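Long-range contact in Co-type Nitrile Hydratase beta subunit (Pseudomonas putida, PDB 3QYH), which probably hydrates nitriles to the corresponding amides, as one of the two kinds of subunit of a cobalt-dependent nitrile hydratase: residues B[181-186]-B[212-217]. Residues are numbered along the deposited sequence; the frame is centred on the assembly and turned at random.
Sequences HPQHVY and WDDYLE
Gln183 reaches across to the short 3-10 segment 213-215 with its side-chain amide, and both ends of that amide are used. OE1 accepts the backbone N of Asp214 at 2.8 Å, the donor tilted 33° from the carbonyl plane, while NE2 gives a weak bond of 3.1 Å to Asp214 OD1. Amide and carboxylate planes stand nearly perpendicular, 84° apart. Glutamine suits the place because one flat group can both accept and donate; chi1 of 62° sets CG at the edge of the Trp212 indole by CD1, and the extended chain beyond carries the amide to Asp214. A leucine here would probably leave the backbone N of Asp214 without its acceptor and Asp214 OD1 without this donor. One residue on, His184 O accepts a hydrogen bond from the backbone N of Asp213 at 2.8 Å. Val185 and Trp212 form an antiparallel non-hydrogen-bonded pair with both side chains on one face of the sheet; the indole offers a flat face to Val185 CG2, 3.5 Å from the centroid of the five-membered ring, a CH-pi contact that suits a branched, apolar residue. Tyr186 OH donates to Asp213 OD2 at 2.6 Å, meeting it on the anti side; the phenol is long enough to bring a hydroxyl to this buried carboxylate, and its CD1 packs on Leu216 CD1. Further out, the second carboxylate oxygen of Asp213, OD1, forms a salt bridge with Arg130, Thr170 OG1 bonds Gln183 NE2, and Val169 O receives Trp212 NE1. Strand 183-191 is thus paired with the end of strand 206-212, just where the chain turns through the 3-10 segment into strand 216-218 at the opposite border of the antiparallel sheet, in the SH3-like C-terminal region; strand 158-168 flanks 183-191 on its other side.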
loop_
_atom_site.group_PDB
_atom_site.type_symbol
_atom_site.label_atom_id
_atom_site.label_comp_id
_atom_site.label_asym_id
_atom_site.label_seq_id
_atom_site.Cartn_x
_atom_site.Cartn_y
_atom_site.Cartn_z
ATOM N N HIS B 181 -7.279 -12.540 -16.569
ATOM C CA HIS B 181 -7.525 -13.858 -15.954
ATOM C C HIS B 181 -8.081 -13.795 -14.549
ATOM O O HIS B 181 -7.472 -14.284 -13.609
ATOM C CB HIS B 181 -6.261 -14.703 -15.971
ATOM C CG HIS B 181 -5.809 -15.059 -17.347
ATOM N ND1 HIS B 181 -6.207 -16.214 -17.983
ATOM C CD2 HIS B 181 -5.025 -14.393 -18.228
ATOM C CE1 HIS B 181 -5.669 -16.257 -19.189
ATOM N NE2 HIS B 181 -4.947 -15.164 -19.362
ATOM N N PRO B 182 -9.256 -13.187 -14.391
ATOM C CA PRO B 182 -9.768 -12.927 -13.044
ATOM C C PRO B 182 -10.073 -14.214 -12.269
ATOM O O PRO B 182 -10.516 -15.208 -12.843
ATOM C CB PRO B 182 -11.064 -12.128 -13.299
ATOM C CG PRO B 182 -10.985 -11.697 -14.709
ATOM C CD PRO B 182 -10.148 -12.675 -15.441
ATOM N N GLN B 183 -9.807 -14.189 -10.972
ATOM C CA GLN B 183 -10.008 -15.357 -10.129
ATOM C C GLN B 183 -10.158 -14.858 -8.705
ATOM O O GLN B 183 -9.963 -13.666 -8.429
ATOM C CB GLN B 183 -8.823 -16.338 -10.251
ATOM C CG GLN B 183 -7.477 -15.745 -9.797
ATOM C CD GLN B 183 -6.302 -16.707 -9.937
ATOM O OE1 GLN B 183 -6.387 -17.879 -9.548
ATOM N NE2 GLN B 183 -5.192 -16.216 -10.493
ATOM N N HIS B 184 -10.522 -15.758 -7.799
ATOM C CA HIS B 184 -10.702 -15.394 -6.414
ATOM C C HIS B 184 -9.402 -15.045 -5.693
ATOM O O HIS B 184 -8.326 -15.603 -5.986
ATOM C CB HIS B 184 -11.445 -16.500 -5.664
ATOM C CG HIS B 184 -12.914 -16.528 -5.950
ATOM N ND1 HIS B 184 -13.853 -16.068 -5.056
ATOM C CD2 HIS B 184 -13.596 -16.918 -7.053
ATOM C CE1 HIS B 184 -15.060 -16.209 -5.581
ATOM N NE2 HIS B 184 -14.931 -16.714 -6.793
ATOM N N VAL B 185 -9.525 -14.119 -4.747
ATOM C CA VAL B 185 -8.439 -13.760 -3.843
ATOM C C VAL B 185 -8.908 -14.063 -2.434
ATOM O O VAL B 185 -10.043 -13.724 -2.059
ATOM C CB VAL B 185 -8.094 -12.257 -3.965
ATOM C CG1 VAL B 185 -7.147 -11.829 -2.852
ATOM C CG2 VAL B 185 -7.498 -11.961 -5.341
ATOM N N TYR B 186 -8.063 -14.720 -1.652
ATOM C CA TYR B 186 -8.421 -15.084 -0.286
ATOM C C TYR B 186 -7.426 -14.448 0.664
ATOM O O TYR B 186 -6.243 -14.321 0.333
ATOM C CB TYR B 186 -8.338 -16.604 -0.093
ATOM C CG TYR B 186 -9.060 -17.446 -1.136
ATOM C CD1 TYR B 186 -8.421 -17.853 -2.305
ATOM C CD2 TYR B 186 -10.379 -17.859 -0.932
ATOM C CE1 TYR B 186 -9.082 -18.620 -3.250
ATOM C CE2 TYR B 186 -11.041 -18.634 -1.868
ATOM C CZ TYR B 186 -10.398 -19.014 -3.015
ATOM O OH TYR B 186 -11.036 -19.778 -3.956
ATOM N N TRP B 212 -3.951 -15.295 -4.477
ATOM C CA TRP B 212 -4.853 -15.659 -5.551
ATOM C C TRP B 212 -5.092 -17.166 -5.581
ATOM O O TRP B 212 -4.242 -17.949 -5.163
ATOM C CB TRP B 212 -4.303 -15.176 -6.887
ATOM C CG TRP B 212 -4.585 -13.702 -7.189
ATOM C CD1 TRP B 212 -5.487 -13.205 -8.095
ATOM C CD2 TRP B 212 -3.961 -12.564 -6.583
ATOM N NE1 TRP B 212 -5.455 -11.829 -8.085
ATOM C CE2 TRP B 212 -4.522 -11.414 -7.169
ATOM C CE3 TRP B 212 -2.973 -12.405 -5.608
ATOM C CZ2 TRP B 212 -4.132 -10.126 -6.806
ATOM C CZ3 TRP B 212 -2.586 -11.122 -5.261
ATOM C CH2 TRP B 212 -3.153 -10.006 -5.864
ATOM N N ASP B 213 -6.261 -17.561 -6.068
ATOM C CA ASP B 213 -6.710 -18.955 -6.044
ATOM C C ASP B 213 -5.655 -19.913 -6.601
ATOM O O ASP B 213 -5.305 -20.899 -5.948
ATOM C CB ASP B 213 -8.027 -19.101 -6.826
ATOM C CG ASP B 213 -8.662 -20.464 -6.654
ATOM O OD1 ASP B 213 -8.061 -21.440 -7.122
ATOM O OD2 ASP B 213 -9.765 -20.554 -6.057
ATOM N N ASP B 214 -5.134 -19.633 -7.793
ATOM C CA ASP B 214 -4.161 -20.563 -8.361
ATOM C C ASP B 214 -2.742 -20.447 -7.789
ATOM O O ASP B 214 -1.828 -21.069 -8.309
ATOM C CB ASP B 214 -4.165 -20.559 -9.902
ATOM C CG ASP B 214 -3.611 -19.281 -10.499
ATOM O OD1 ASP B 214 -3.123 -18.406 -9.749
ATOM O OD2 ASP B 214 -3.669 -19.146 -11.736
ATOM N N TYR B 215 -2.568 -19.666 -6.719
ATOM C CA TYR B 215 -1.316 -19.669 -5.957
ATOM C C TYR B 215 -1.352 -20.835 -4.976
ATOM O O TYR B 215 -0.349 -21.144 -4.326
ATOM C CB TYR B 215 -1.183 -18.395 -5.118
ATOM C CG TYR B 215 -0.800 -17.114 -5.836
ATOM C CD1 TYR B 215 -0.682 -17.050 -7.224
ATOM C CD2 TYR B 215 -0.585 -15.950 -5.099
ATOM C CE1 TYR B 215 -0.321 -15.838 -7.858
ATOM C CE2 TYR B 215 -0.244 -14.749 -5.709
ATOM C CZ TYR B 215 -0.110 -14.690 -7.078
ATOM O OH TYR B 215 0.222 -13.458 -7.634
ATOM N N LEU B 216 -2.514 -21.470 -4.849
ATOM C CA LEU B 216 -2.759 -22.403 -3.744
ATOM C C LEU B 216 -3.097 -23.820 -4.197
ATOM O O LEU B 216 -3.494 -24.035 -5.345
ATOM C CB LEU B 216 -3.896 -21.886 -2.856
ATOM C CG LEU B 216 -3.800 -20.441 -2.372
ATOM C CD1 LEU B 216 -5.090 -20.024 -1.689
ATOM C CD2 LEU B 216 -2.602 -20.257 -1.433
ATOM N N GLU B 217 -2.947 -24.775 -3.273
ATOM C CA GLU B 217 -3.455 -26.137 -3.451
ATOM C C GLU B 217 -3.976 -26.583 -2.100
ATOM O O GLU B 217 -3.565 -26.033 -1.083
ATOM C CB GLU B 217 -2.345 -27.092 -3.890
ATOM C CG GLU B 217 -1.344 -27.405 -2.799
ATOM C CD GLU B 217 -0.222 -28.345 -3.265
ATOM O OE1 GLU B 217 -0.309 -28.914 -4.378
ATOM O OE2 GLU B 217 0.753 -28.504 -2.508
#